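Local coordinates for protein dITP/XTP pyrophosphatase (Coxiella burnetii, PDB 3TQU) that probably hydrolyses non-canonical purine nucleoside triphosphates such as XTP, dITP and ITP to their monophosphates and diphosphate, clearing them from the nucleotide pool, at residues T35-P40 with K62-P67; A99-K104 with F157-I162; E150-N155 with A172-P177. All blocks are in the same frame, centred on the assembly; numbering follows the deposited sequence.

Contact 1 (T35-P40 with K62-P67); sequences TEFSVP and KQTGLP
Phe-37 and Thr-64 bury the most surface here, and they meet methyl to ring. Thr-64 CG2 stands over one face of the Phe-37 ring, 3.8 Å from the centroid and 27° off the ring normal, a CH-pi contact displaced toward the rim; the closest ring atom, Phe-37 CG, is 3.4 Å from CG2. Two torsions set this up. Phe-37 holds CG anti to its carbonyl carbon (chi1 -67°), and Thr-64 places CG2 anti to its own, leaving OG1 in the crowded position between N and C. There OG1 accepts from Leu-66 N at 3.3 Å, an ST turn that follows the chain out of helix 49-64 through Gly-65, whose positive phi ends the helical path; OG1 also bonds to Ala-60 O. Phe-37 CZ, at the ring's far end, meets Leu-66 CD1 at 3.6 Å. Residues 35-37 end a short 3-10 stretch in the loop after strand 29-33, and the chain goes on as loop through Val-39, packed on the C-terminal end of the helix; Val-8 of strand 5-9 touches Phe-37, Thr-64 and Leu-66. Val-39 CG2 lies 3.7 Å from Thr-64 CG2 and 3.8 Å from Gln-63 CB.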
# COMPACT_ATOMS: atom_id res chain seq x y z
N THR A 35 -20.07 11.75 6.14
CA THR A 35 -21.09 12.30 7.03
C THR A 35 -22.39 12.60 6.30
O THR A 35 -23.45 12.69 6.92
CB THR A 35 -20.60 13.57 7.73
OG1 THR A 35 -20.05 14.47 6.75
CG2 THR A 35 -19.53 13.23 8.76
N GLU A 36 -22.32 12.76 4.98
CA GLU A 36 -23.52 13.05 4.19
C GLU A 36 -24.36 11.80 3.97
O GLU A 36 -25.47 11.87 3.45
CB GLU A 36 -23.13 13.68 2.85
CG GLU A 36 -22.71 15.14 2.98
CD GLU A 36 -23.84 16.01 3.50
OE1 GLU A 36 -24.85 16.17 2.78
OE2 GLU A 36 -23.72 16.54 4.62
N PHE A 37 -23.81 10.66 4.38
CA PHE A 37 -24.51 9.38 4.34
C PHE A 37 -24.74 8.89 5.76
O PHE A 37 -25.18 7.76 5.97
CB PHE A 37 -23.68 8.34 3.58
CG PHE A 37 -23.52 8.63 2.12
CD1 PHE A 37 -24.36 8.04 1.19
CD2 PHE A 37 -22.54 9.49 1.67
CE1 PHE A 37 -24.22 8.30 -0.16
CE2 PHE A 37 -22.39 9.76 0.32
CZ PHE A 37 -23.23 9.17 -0.59
N SER A 38 -24.44 9.75 6.73
CA SER A 38 -24.55 9.41 8.14
C SER A 38 -23.70 8.19 8.51
O SER A 38 -24.12 7.36 9.33
CB SER A 38 -26.01 9.20 8.53
OG SER A 38 -26.74 10.40 8.37
N VAL A 39 -22.52 8.09 7.92
CA VAL A 39 -21.58 7.04 8.26
C VAL A 39 -20.76 7.44 9.49
O VAL A 39 -20.14 8.50 9.50
CB VAL A 39 -20.61 6.75 7.10
CG1 VAL A 39 -19.60 5.67 7.49
CG2 VAL A 39 -21.38 6.33 5.85
N PRO A 40 -20.77 6.59 10.52
CA PRO A 40 -19.98 6.89 11.72
C PRO A 40 -18.49 6.61 11.50
O PRO A 40 -18.14 5.84 10.61
CB PRO A 40 -20.54 5.91 12.75
CG PRO A 40 -21.01 4.75 11.94
CD PRO A 40 -21.51 5.33 10.64
N LYS A 62 -18.46 0.33 2.19
CA LYS A 62 -19.42 -0.66 2.62
C LYS A 62 -20.77 -0.02 2.94
O LYS A 62 -21.82 -0.49 2.50
CB LYS A 62 -18.89 -1.40 3.85
CG LYS A 62 -19.75 -2.56 4.30
CD LYS A 62 -19.23 -3.14 5.61
CE LYS A 62 -20.00 -4.39 5.99
NZ LYS A 62 -19.83 -5.46 4.97
N GLN A 63 -20.74 1.06 3.71
CA GLN A 63 -21.97 1.70 4.16
C GLN A 63 -22.68 2.50 3.07
O GLN A 63 -23.91 2.57 3.06
CB GLN A 63 -21.68 2.61 5.36
CG GLN A 63 -20.91 1.92 6.47
CD GLN A 63 -21.50 0.58 6.83
OE1 GLN A 63 -20.79 -0.41 6.97
NE2 GLN A 63 -22.82 0.54 6.99
N THR A 64 -21.92 3.10 2.16
CA THR A 64 -22.50 3.98 1.16
C THR A 64 -22.81 3.30 -0.17
O THR A 64 -23.70 3.73 -0.90
CB THR A 64 -21.60 5.21 0.90
OG1 THR A 64 -20.36 4.78 0.34
CG2 THR A 64 -21.35 5.97 2.19
N GLY A 65 -22.08 2.24 -0.49
CA GLY A 65 -22.24 1.57 -1.77
C GLY A 65 -21.51 2.27 -2.89
O GLY A 65 -21.61 1.88 -4.06
N LEU A 66 -20.75 3.31 -2.55
CA LEU A 66 -19.97 4.06 -3.53
C LEU A 66 -18.48 3.78 -3.34
O LEU A 66 -18.08 3.26 -2.30
CB LEU A 66 -20.22 5.56 -3.37
CG LEU A 66 -21.58 6.16 -3.72
CD1 LEU A 66 -21.56 7.65 -3.44
CD2 LEU A 66 -21.93 5.90 -5.18
N PRO A 67 -17.66 4.13 -4.34
CA PRO A 67 -16.21 4.11 -4.15
C PRO A 67 -15.86 5.03 -2.99
O PRO A 67 -16.57 6.01 -2.76
CB PRO A 67 -15.67 4.69 -5.45
CG PRO A 67 -16.75 4.45 -6.46
CD PRO A 67 -18.03 4.55 -5.70

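Contact 2 (A99-K104 with F157-I162); sequences AERIQK and FGYDPI
The backbones come closest at Ile-102 and Tyr-159, whose CA atoms lie 5.9 Å apart, where helix 98-112 faces a type II' beta turn running from Phe-157 to Asp-160 and continuing into a short 3-10 segment. In this HAM1-family enzyme the four turn residues are predicted to bind substrate, so the helix packs against a turn that is probably part of the nucleotide site. The positive phi of Gly-158 (57°) suits the second position of such a turn. Asp-160 N closes the turn on Phe-157 O at 3.1 Å, and Asp-160 OD2 adds a second bond, accepting from Phe-157 N at 3.0 Å from above the carboxylate plane; OD2 also forms a salt bridge with Lys-180, another predicted substrate residue, which would be expected to favour its ionised form.

Ile-102 has the largest share of the buried surface and uses both branches. Its CG1 lies anti to the carbonyl carbon (chi1 -73°) and carries CD1 toward the turn, where CD1 meets Pro-161 CG at 3.8 Å and lies 3.4 Å from Gly-158 O. The other branch, CG2, touches Ile-162 CG2 at 3.6 Å as the two isoleucines lie alongside one another, running antiparallel. Tyr-159 approaches beside this pair: Arg-101 O lies at its ring edge, in the plane, and its OH bonds to Ser-88 O. The aliphatic part of Arg-101 runs across the hydroxyl end of Tyr-159, while its guanidinium, 81° from the ring plane, goes on to a salt bridge with Asp-98, which also accepts from Gly-158 N. Arg-101 CB comes within 3.5 Å of Tyr-159 OH.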
# COMPACT_ATOMS: atom_id res chain seq x y z
N ALA A 99 0.57 21.18 21.37
CA ALA A 99 1.70 21.65 22.17
C ALA A 99 2.25 20.56 23.08
O ALA A 99 3.46 20.41 23.22
CB ALA A 99 1.29 22.87 22.99
N GLU A 100 1.35 19.81 23.71
CA GLU A 100 1.74 18.72 24.59
C GLU A 100 2.49 17.63 23.83
O GLU A 100 3.52 17.14 24.29
CB GLU A 100 0.51 18.11 25.28
CG GLU A 100 -0.13 19.00 26.32
CD GLU A 100 -1.30 18.32 27.00
OE1 GLU A 100 -1.06 17.50 27.92
OE2 GLU A 100 -2.46 18.59 26.61
N ARG A 101 1.95 17.25 22.67
CA ARG A 101 2.57 16.23 21.84
C ARG A 101 3.97 16.64 21.39
O ARG A 101 4.89 15.83 21.37
CB ARG A 101 1.68 15.91 20.63
CG ARG A 101 0.47 15.05 20.96
CD ARG A 101 -0.39 14.78 19.74
NE ARG A 101 -1.26 15.91 19.43
CZ ARG A 101 -2.45 16.12 20.00
NH1 ARG A 101 -2.90 15.26 20.91
NH2 ARG A 101 -3.18 17.17 19.66
N ILE A 102 4.11 17.92 21.03
CA ILE A 102 5.41 18.46 20.64
C ILE A 102 6.42 18.29 21.77
O ILE A 102 7.57 17.91 21.54
CB ILE A 102 5.30 19.95 20.26
CG1 ILE A 102 4.59 20.10 18.91
CG2 ILE A 102 6.68 20.58 20.20
CD1 ILE A 102 4.15 21.51 18.61
N GLN A 103 5.98 18.56 22.99
CA GLN A 103 6.86 18.46 24.15
C GLN A 103 7.26 17.02 24.44
O GLN A 103 8.39 16.75 24.83
CB GLN A 103 6.22 19.10 25.38
CG GLN A 103 6.27 20.62 25.35
CD GLN A 103 7.69 21.14 25.23
OE1 GLN A 103 8.60 20.67 25.92
NE2 GLN A 103 7.90 22.11 24.35
N LYS A 104 6.32 16.09 24.25
CA LYS A 104 6.62 14.68 24.49
C LYS A 104 7.65 14.16 23.48
O LYS A 104 8.54 13.39 23.83
CB LYS A 104 5.35 13.83 24.46
CG LYS A 104 5.58 12.38 24.85
CD LYS A 104 4.39 11.81 25.60
CE LYS A 104 4.66 10.39 26.09
NZ LYS A 104 4.90 9.44 24.96
N PHE A 157 -0.20 23.02 11.88
CA PHE A 157 -0.78 22.39 13.06
C PHE A 157 0.08 21.21 13.49
O PHE A 157 1.04 20.86 12.80
CB PHE A 157 -2.20 21.90 12.76
CG PHE A 157 -2.25 20.83 11.71
CD1 PHE A 157 -2.19 19.49 12.06
CD2 PHE A 157 -2.35 21.16 10.36
CE1 PHE A 157 -2.23 18.50 11.09
CE2 PHE A 157 -2.39 20.17 9.39
CZ PHE A 157 -2.33 18.84 9.76
N GLY A 158 -0.28 20.60 14.61
CA GLY A 158 0.41 19.40 15.06
C GLY A 158 1.90 19.61 15.24
O GLY A 158 2.34 20.58 15.86
N TYR A 159 2.69 18.70 14.68
CA TYR A 159 4.14 18.70 14.86
C TYR A 159 4.87 19.67 13.94
O TYR A 159 6.09 19.73 13.95
CB TYR A 159 4.70 17.28 14.67
CG TYR A 159 4.18 16.27 15.67
CD1 TYR A 159 4.60 16.28 16.99
CD2 TYR A 159 3.28 15.28 15.28
CE1 TYR A 159 4.13 15.35 17.90
CE2 TYR A 159 2.80 14.35 16.18
CZ TYR A 159 3.23 14.38 17.49
OH TYR A 159 2.76 13.45 18.39
N ASP A 160 4.11 20.42 13.14
CA ASP A 160 4.71 21.35 12.19
C ASP A 160 5.81 22.25 12.77
O ASP A 160 6.84 22.46 12.12
CB ASP A 160 3.64 22.20 11.50
CG ASP A 160 2.88 21.43 10.44
OD1 ASP A 160 3.32 20.32 10.08
OD2 ASP A 160 1.85 21.95 9.95
N PRO A 161 5.61 22.79 13.99
CA PRO A 161 6.61 23.69 14.58
C PRO A 161 7.98 23.05 14.84
O PRO A 161 8.96 23.79 14.94
CB PRO A 161 5.96 24.11 15.90
CG PRO A 161 4.49 23.96 15.66
CD PRO A 161 4.37 22.75 14.79
N ILE A 162 8.05 21.73 14.96
CA ILE A 162 9.35 21.08 15.20
C ILE A 162 9.85 20.25 14.01
O ILE A 162 10.85 19.55 14.13
CB ILE A 162 9.35 20.19 16.47
CG1 ILE A 162 8.27 19.11 16.38
CG2 ILE A 162 9.20 21.05 17.72
CD1 ILE A 162 8.31 18.12 17.53

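Contact 3 (E150-N155 with A172-P177); sequences EPRGKN and AAELDP
Glu-174 meets the guanidinium of Arg-152 at its edge, OE1 lying near the plane and 2.8 Å from NH1 in a salt bridge, with the carboxylate turned 65° from the guanidinium. Arg-152 gets there by bending at chi3 (-74°), whereas Glu-174 runs extended beyond CG; its OE1 also accepts from Thr-171 N, so two donors grip this oxygen. Asn-155 uses its ND2 twice. One bond runs to Leu-175 O at 2.9 Å, nearly within the Asn-155 amide plane but reaching that oxygen from above its carbonyl plane. The other goes to a water that donates to Asp-176 OD1; Asp-176 occupies the N-cap position of helix 177-183, although its carboxylate makes no capping bond and binds the water instead. Between these polar ends Asn-155 N bonds to Ala-173 O at 2.8 Å along a lone pair, and Ala-173 CB sits between Asn-155 O (3.2 Å) and Arg-152 O (3.4 Å). The backbones are so close at Gly-153 (CA to Glu-174 CA 4.1 Å) that there is no room for a CB on that side. The result is two irregular loops laced together, packed against Asp-160 through Ala-172 and Ala-173 and leading into the helix of Lys-180, both predicted substrate-binding residues of the HAM1 fold.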
# COMPACT_ATOMS: atom_id res chain seq x y z
N GLU A 150 13.54 23.20 19.38
CA GLU A 150 12.41 23.93 19.96
C GLU A 150 11.43 24.34 18.87
O GLU A 150 11.82 24.49 17.71
CB GLU A 150 12.89 25.15 20.74
CG GLU A 150 13.65 26.18 19.91
CD GLU A 150 14.07 27.40 20.71
OE1 GLU A 150 14.98 27.27 21.56
OE2 GLU A 150 13.48 28.48 20.50
N PRO A 151 10.15 24.51 19.23
CA PRO A 151 9.11 24.86 18.26
C PRO A 151 9.34 26.23 17.63
O PRO A 151 9.70 27.18 18.33
CB PRO A 151 7.83 24.89 19.11
CG PRO A 151 8.15 24.08 20.32
CD PRO A 151 9.60 24.33 20.59
N ARG A 152 9.14 26.33 16.32
CA ARG A 152 9.25 27.59 15.59
C ARG A 152 8.21 27.66 14.49
O ARG A 152 7.96 26.67 13.80
CB ARG A 152 10.65 27.75 14.98
CG ARG A 152 11.69 28.34 15.91
CD ARG A 152 12.99 28.64 15.17
NE ARG A 152 13.75 27.44 14.85
CZ ARG A 152 13.85 26.91 13.63
NH1 ARG A 152 13.24 27.49 12.60
NH2 ARG A 152 14.56 25.81 13.44
N GLY A 153 7.60 28.83 14.30
CA GLY A 153 6.65 29.00 13.21
C GLY A 153 5.21 29.20 13.66
O GLY A 153 4.78 28.62 14.66
N LYS A 154 4.47 30.01 12.91
CA LYS A 154 3.12 30.41 13.28
C LYS A 154 2.04 29.66 12.51
O LYS A 154 0.87 29.71 12.88
CB LYS A 154 2.95 31.91 13.06
CG LYS A 154 2.97 32.30 11.59
CD LYS A 154 3.10 33.81 11.40
CE LYS A 154 3.11 34.16 9.91
NZ LYS A 154 3.49 35.58 9.67
N ASN A 155 2.43 28.96 11.45
CA ASN A 155 1.46 28.29 10.59
C ASN A 155 1.29 26.79 10.86
O ASN A 155 2.00 26.21 11.68
CB ASN A 155 1.81 28.51 9.12
CG ASN A 155 1.81 29.98 8.74
OD1 ASN A 155 0.96 30.75 9.20
ND2 ASN A 155 2.76 30.37 7.90
N ALA A 172 8.19 23.39 9.15
CA ALA A 172 6.94 23.33 8.41
C ALA A 172 6.00 24.46 8.81
O ALA A 172 5.23 24.95 7.99
CB ALA A 172 6.26 21.98 8.62
N ALA A 173 6.06 24.85 10.08
CA ALA A 173 5.19 25.90 10.59
C ALA A 173 5.65 27.28 10.14
O ALA A 173 4.87 28.24 10.18
CB ALA A 173 5.12 25.83 12.11
N GLU A 174 6.90 27.38 9.71
CA GLU A 174 7.44 28.64 9.22
C GLU A 174 7.11 28.87 7.75
O GLU A 174 7.12 30.00 7.27
CB GLU A 174 8.96 28.70 9.40
CG GLU A 174 9.40 29.03 10.82
CD GLU A 174 10.90 29.18 10.94
OE1 GLU A 174 11.64 28.28 10.50
OE2 GLU A 174 11.35 30.22 11.47
N LEU A 175 6.81 27.79 7.03
CA LEU A 175 6.46 27.90 5.62
C LEU A 175 5.10 28.57 5.44
O LEU A 175 4.21 28.42 6.28
CB LEU A 175 6.44 26.52 4.97
CG LEU A 175 7.76 25.74 4.93
CD1 LEU A 175 7.53 24.36 4.33
CD2 LEU A 175 8.82 26.51 4.15
N ASP A 176 4.94 29.31 4.35
CA ASP A 176 3.61 29.75 3.94
C ASP A 176 2.77 28.51 3.66
O ASP A 176 3.27 27.52 3.14
CB ASP A 176 3.69 30.62 2.69
CG ASP A 176 4.23 32.01 2.97
OD1 ASP A 176 4.13 32.47 4.12
OD2 ASP A 176 4.76 32.64 2.03
N PRO A 177 1.48 28.57 4.03
CA PRO A 177 0.56 27.43 3.84
C PRO A 177 0.63 26.83 2.44
O PRO A 177 0.73 25.61 2.31
CB PRO A 177 -0.81 28.06 4.08
CG PRO A 177 -0.53 29.15 5.06
CD PRO A 177 0.82 29.71 4.68
O HOH W 1 3.72 32.81 6.78

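In the fold
Along the chain from the N terminus, contact 1 closes first: it brings the loop after strand 29-33 back to the end of helix 49-64, bracketing most of that helix. Contacts 2 and 3 come later and cross, their segments alternating as 99-104, 150-155, 157-162 and 172-177. Contact 2 joins helix 98-112 to the loop before strand 163-165; contact 3 ties the first part of that same loop to the connection between strand 170-171 and helix 177-183. These two touch, with Pro-161 O 2.9 Å from Arg-152 N, a probable hydrogen bond. Contact 1 lies on the opposite side of the chain's centre, its nearest atoms about 18 Å from contact 2.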